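Local coordinates for protein TlmII (PDB 4HVM) that takes part in tallysomycin biosynthesis and, as a condensation-domain protein of the nonribosomal peptide synthetase type, probably handles phosphopantetheine-bound substrates, at residues V384-G396 with S420-L432. Sequence-based numbering, arbitrary orientation.
With SO4 (sulfate ion), chain F.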
loop_
_atom_site.group_PDB
_atom_site.type_symbol
_atom_site.label_atom_id
_atom_site.label_comp_id
_atom_site.label_asym_id
_atom_site.label_seq_id
_atom_site.Cartn_x
_atom_site.Cartn_y
_atom_site.Cartn_z
ATOM N N VAL A 384 2.365 -26.319 -12.281
ATOM C CA VAL A 384 1.207 -25.600 -11.763
ATOM C C VAL A 384 1.261 -24.114 -12.101
ATOM O O VAL A 384 2.247 -23.438 -11.811
ATOM C CB VAL A 384 1.079 -25.768 -10.237
ATOM C CG1 VAL A 384 -0.000 -24.847 -9.686
ATOM C CG2 VAL A 384 0.787 -27.220 -9.896
ATOM N N SER A 385 0.202 -23.608 -12.722
ATOM C CA SER A 385 0.129 -22.194 -13.074
ATOM C C SER A 385 -0.123 -21.335 -11.839
ATOM O O SER A 385 -0.953 -21.674 -10.997
ATOM C CB SER A 385 -0.974 -21.958 -14.104
ATOM O OG SER A 385 -1.111 -20.579 -14.387
ATOM N N ILE A 386 0.597 -20.222 -11.733
ATOM C CA ILE A 386 0.424 -19.301 -10.615
ATOM C C ILE A 386 0.278 -17.860 -11.098
ATOM O O ILE A 386 1.154 -17.335 -11.785
ATOM C CB ILE A 386 1.598 -19.385 -9.623
ATOM C CG1 ILE A 386 1.664 -20.774 -8.983
ATOM C CG2 ILE A 386 1.465 -18.317 -8.552
ATOM C CD1 ILE A 386 2.811 -20.930 -8.005
ATOM N N GLU A 387 -0.837 -17.232 -10.741
ATOM C CA GLU A 387 -1.107 -15.852 -11.127
ATOM C C GLU A 387 -1.699 -15.084 -9.954
ATOM O O GLU A 387 -2.139 -15.680 -8.972
ATOM C CB GLU A 387 -2.074 -15.806 -12.312
ATOM C CG GLU A 387 -3.450 -16.400 -12.013
ATOM C CD GLU A 387 -4.334 -16.497 -13.242
ATOM O OE1 GLU A 387 -5.570 -16.587 -13.084
ATOM O OE2 GLU A 387 -3.792 -16.496 -14.368
ATOM N N LEU A 388 -1.697 -13.759 -10.057
ATOM C CA LEU A 388 -2.314 -12.917 -9.042
ATOM C C LEU A 388 -3.818 -13.158 -9.034
ATOM O O LEU A 388 -4.418 -13.397 -10.081
ATOM C CB LEU A 388 -2.012 -11.441 -9.305
ATOM C CG LEU A 388 -0.754 -10.842 -8.664
ATOM C CD1 LEU A 388 0.504 -11.590 -9.076
ATOM C CD2 LEU A 388 -0.640 -9.366 -9.010
ATOM N N PHE A 389 -4.422 -13.103 -7.853
ATOM C CA PHE A 389 -5.846 -13.389 -7.723
ATOM C C PHE A 389 -6.677 -12.148 -7.416
ATOM O O PHE A 389 -6.656 -11.643 -6.293
ATOM C CB PHE A 389 -6.095 -14.467 -6.664
ATOM C CG PHE A 389 -7.550 -14.734 -6.413
ATOM C CD1 PHE A 389 -8.338 -15.311 -7.395
ATOM C CD2 PHE A 389 -8.134 -14.398 -5.204
ATOM C CE1 PHE A 389 -9.681 -15.550 -7.175
ATOM C CE2 PHE A 389 -9.476 -14.637 -4.979
ATOM C CZ PHE A 389 -10.251 -15.213 -5.964
ATOM N N ARG A 390 -7.401 -11.672 -8.428
ATOM C CA ARG A 390 -8.360 -10.576 -8.280
ATOM C C ARG A 390 -7.808 -9.398 -7.485
ATOM O O ARG A 390 -8.492 -8.853 -6.621
ATOM C CB ARG A 390 -9.653 -11.081 -7.625
ATOM C CG ARG A 390 -10.409 -12.132 -8.430
ATOM C CD ARG A 390 -11.228 -11.509 -9.553
ATOM N NE ARG A 390 -12.000 -12.514 -10.280
ATOM C CZ ARG A 390 -13.224 -12.910 -9.939
ATOM N NH1 ARG A 390 -13.823 -12.387 -8.878
ATOM N NH2 ARG A 390 -13.848 -13.832 -10.660
ATOM N N GLU A 391 -6.567 -9.016 -7.773
ATOM C CA GLU A 391 -5.910 -7.938 -7.041
ATOM C C GLU A 391 -6.724 -6.646 -7.060
ATOM O O GLU A 391 -6.770 -5.918 -6.071
ATOM C CB GLU A 391 -4.505 -7.690 -7.592
ATOM C CG GLU A 391 -3.685 -6.704 -6.775
ATOM C CD GLU A 391 -2.286 -6.510 -7.326
ATOM O OE1 GLU A 391 -2.152 -6.177 -8.524
ATOM O OE2 GLU A 391 -1.317 -6.696 -6.560
ATOM N N ALA A 392 -7.379 -6.382 -8.187
ATOM C CA ALA A 392 -8.204 -5.189 -8.347
ATOM C C ALA A 392 -9.385 -5.155 -7.382
ATOM O O ALA A 392 -9.823 -4.084 -6.962
ATOM C CB ALA A 392 -8.694 -5.081 -9.775
ATOM N N ASP A 393 -9.898 -6.331 -7.037
ATOM C CA ASP A 393 -11.062 -6.431 -6.163
ATOM C C ASP A 393 -10.669 -6.537 -4.689
ATOM O O ASP A 393 -11.460 -6.218 -3.804
ATOM C CB ASP A 393 -11.944 -7.619 -6.566
ATOM C CG ASP A 393 -12.609 -7.421 -7.917
ATOM O OD1 ASP A 393 -12.855 -6.253 -8.298
ATOM O OD2 ASP A 393 -12.893 -8.434 -8.592
ATOM N N LEU A 394 -9.442 -6.979 -4.430
ATOM C CA LEU A 394 -8.966 -7.120 -3.061
ATOM C C LEU A 394 -8.405 -5.808 -2.529
ATOM O O LEU A 394 -8.315 -5.614 -1.320
ATOM C CB LEU A 394 -7.923 -8.231 -2.959
ATOM C CG LEU A 394 -8.476 -9.651 -3.025
ATOM C CD1 LEU A 394 -7.350 -10.671 -3.047
ATOM C CD2 LEU A 394 -9.405 -9.903 -1.850
ATOM N N ILE A 395 -8.023 -4.912 -3.434
ATOM C CA ILE A 395 -7.580 -3.578 -3.039
ATOM C C ILE A 395 -8.761 -2.750 -2.537
ATOM O O ILE A 395 -9.659 -2.401 -3.305
ATOM C CB ILE A 395 -6.897 -2.833 -4.200
ATOM C CG1 ILE A 395 -5.541 -3.464 -4.504
ATOM C CG2 ILE A 395 -6.708 -1.371 -3.856
ATOM C CD1 ILE A 395 -4.832 -2.838 -5.680
ATOM N N GLY A 396 -8.758 -2.447 -1.243
ATOM C CA GLY A 396 -9.829 -1.682 -0.632
ATOM C C GLY A 396 -9.577 -0.189 -0.698
ATOM O O GLY A 396 -9.400 0.471 0.326
ATOM N N SER A 420 -5.883 4.000 -6.691
ATOM C CA SER A 420 -5.072 2.794 -6.576
ATOM C C SER A 420 -5.148 1.961 -7.853
ATOM O O SER A 420 -6.131 2.032 -8.588
ATOM C CB SER A 420 -5.533 1.959 -5.382
ATOM O OG SER A 420 -4.703 0.823 -5.217
ATOM N N VAL A 421 -4.108 1.175 -8.120
ATOM C CA VAL A 421 -4.067 0.358 -9.333
ATOM C C VAL A 421 -3.801 -1.110 -9.014
ATOM O O VAL A 421 -2.863 -1.430 -8.288
ATOM C CB VAL A 421 -2.997 0.862 -10.320
ATOM C CG1 VAL A 421 -3.148 0.169 -11.667
ATOM C CG2 VAL A 421 -3.103 2.364 -10.494
ATOM N N GLY A 422 -4.626 -1.997 -9.563
ATOM C CA GLY A 422 -4.489 -3.421 -9.311
ATOM C C GLY A 422 -4.668 -4.264 -10.559
ATOM O O GLY A 422 -5.411 -3.892 -11.469
ATOM N N GLU A 423 -3.984 -5.404 -10.600
ATOM C CA GLU A 423 -4.070 -6.314 -11.738
ATOM C C GLU A 423 -5.437 -6.974 -11.847
ATOM O O GLU A 423 -6.140 -7.148 -10.852
ATOM C CB GLU A 423 -3.002 -7.407 -11.644
ATOM C CG GLU A 423 -1.612 -7.003 -12.106
ATOM C CD GLU A 423 -0.743 -8.206 -12.435
ATOM O OE1 GLU A 423 0.488 -8.029 -12.580
ATOM O OE2 GLU A 423 -1.292 -9.326 -12.553
ATOM N N LEU A 424 -5.799 -7.347 -13.069
ATOM C CA LEU A 424 -6.998 -8.137 -13.324
ATOM C C LEU A 424 -6.852 -8.809 -14.680
ATOM O O LEU A 424 -7.098 -8.191 -15.715
ATOM C CB LEU A 424 -8.244 -7.258 -13.317
ATOM C CG LEU A 424 -9.568 -8.014 -13.235
ATOM C CD1 LEU A 424 -9.827 -8.498 -11.814
ATOM C CD2 LEU A 424 -10.694 -7.138 -13.730
ATOM N N GLY A 425 -6.452 -10.077 -14.675
ATOM C CA GLY A 425 -6.081 -10.747 -15.907
ATOM C C GLY A 425 -4.799 -10.132 -16.436
ATOM O O GLY A 425 -3.868 -9.880 -15.673
ATOM N N GLU A 426 -4.749 -9.882 -17.739
ATOM C CA GLU A 426 -3.600 -9.210 -18.328
ATOM C C GLU A 426 -3.875 -7.717 -18.430
ATOM O O GLU A 426 -3.301 -7.029 -19.271
ATOM C CB GLU A 426 -3.281 -9.777 -19.712
ATOM C CG GLU A 426 -2.800 -11.220 -19.710
ATOM C CD GLU A 426 -3.937 -12.220 -19.814
ATOM O OE1 GLU A 426 -4.414 -12.466 -20.943
ATOM O OE2 GLU A 426 -4.348 -12.763 -18.768
ATOM N N ASP A 427 -4.765 -7.221 -17.574
ATOM C CA ASP A 427 -5.117 -5.805 -17.567
ATOM C C ASP A 427 -4.835 -5.168 -16.210
ATOM O O ASP A 427 -4.657 -5.865 -15.214
ATOM C CB ASP A 427 -6.595 -5.621 -17.917
ATOM C CG ASP A 427 -6.940 -6.157 -19.291
ATOM O OD1 ASP A 427 -6.074 -6.089 -20.190
ATOM O OD2 ASP A 427 -8.077 -6.646 -19.473
HETATM N N MSE A 428 -4.790 -3.841 -16.184
HETATM C CA MSE A 428 -4.670 -3.096 -14.940
HETATM C C MSE A 428 -5.973 -2.351 -14.697
HETATM O O MSE A 428 -6.552 -1.782 -15.624
HETATM C CB MSE A 428 -3.510 -2.102 -15.022
HETATM C CG MSE A 428 -2.147 -2.754 -15.157
HETATM SE SE MSE A 428 -1.669 -3.745 -13.548
HETATM C CE MSE A 428 -0.739 -2.352 -12.548
ATOM N N VAL A 429 -6.444 -2.363 -13.456
ATOM C CA VAL A 429 -7.674 -1.664 -13.114
ATOM C C VAL A 429 -7.401 -0.523 -12.145
ATOM O O VAL A 429 -6.851 -0.733 -11.064
ATOM C CB VAL A 429 -8.719 -2.617 -12.509
ATOM C CG1 VAL A 429 -9.952 -1.845 -12.055
ATOM C CG2 VAL A 429 -9.100 -3.678 -13.515
ATOM N N ILE A 430 -7.779 0.684 -12.546
ATOM C CA ILE A 430 -7.641 1.855 -11.691
ATOM C C ILE A 430 -8.869 2.022 -10.795
ATOM O O ILE A 430 -9.971 2.277 -11.278
ATOM C CB ILE A 430 -7.443 3.131 -12.527
ATOM C CG1 ILE A 430 -6.177 3.015 -13.375
ATOM C CG2 ILE A 430 -7.368 4.345 -11.627
ATOM C CD1 ILE A 430 -5.928 4.213 -14.272
ATOM N N VAL A 431 -8.678 1.866 -9.489
ATOM C CA VAL A 431 -9.782 2.002 -8.546
ATOM C C VAL A 431 -9.776 3.383 -7.895
ATOM O O VAL A 431 -8.819 3.756 -7.217
ATOM C CB VAL A 431 -9.738 0.920 -7.456
ATOM C CG1 VAL A 431 -10.951 1.038 -6.557
ATOM C CG2 VAL A 431 -9.672 -0.463 -8.080
ATOM N N LEU A 432 -10.852 4.135 -8.103
ATOM C CA LEU A 432 -10.930 5.515 -7.627
ATOM C C LEU A 432 -11.922 5.663 -6.486
ATOM O O LEU A 432 -13.076 5.255 -6.601
ATOM C CB LEU A 432 -11.328 6.454 -8.767
ATOM C CG LEU A 432 -11.634 7.902 -8.391
ATOM C CD1 LEU A 432 -10.373 8.623 -7.948
ATOM C CD2 LEU A 432 -12.295 8.631 -9.552
HETATM S S SO4 F . -5.291 -1.994 0.649
HETATM O O1 SO4 F . -6.289 -1.383 -0.228
HETATM O O2 SO4 F . -5.332 -1.374 1.971
HETATM O O3 SO4 F . -5.581 -3.420 0.779
HETATM O O4 SO4 F . -3.960 -1.805 0.076
#
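Ala392, Glu423 and Ile395 bury the most surface where a short helix, 391-394, lies against the beta hairpin 420-432. In this condensation-domain fold the helix follows strand 385-388, which pairs with strand 36-44 at the edge of one mixed sheet, while the hairpin belongs to a second, six-stranded mixed sheet, so the contact joins the two lobes. Proximity of the backbones is clearest at Ala392 and Gly422, whose CA atoms are 4.2 Å apart. The methyl CB of Ala392 rests on the hairpin, 3.7 Å from Val429 CB, with Leu424 CD1 beside it.

Glu423 is gripped through its main chain at both polar atoms. Its O accepts from Ala392 N at 3.0 Å, a bent bond (136° at the hydrogen), whereas its N donates to Glu391 OE1 at 2.9 Å in an almost straight one (173°) that uses the anti lone pair. Glu391 reaches this N-H because CG is anti to the backbone N (chi1 -173°) and the chain runs on extended; its other oxygen, OE2, is hydrogen-bonded to Tyr151, which probably fixes the carboxylate's rotation. The side chain of Glu423 instead crosses Leu388 at about a right angle, Glu423 OE2 lying 3.6 Å from Leu388 CD2.

Beyond the helix, Ile395 brings both branches up to Ser420 OG: CD1, which also lies against Val421 O and the CA of Gly422, comes within 3.7 Å of that hydroxyl oxygen, and CG2 within 3.3 Å.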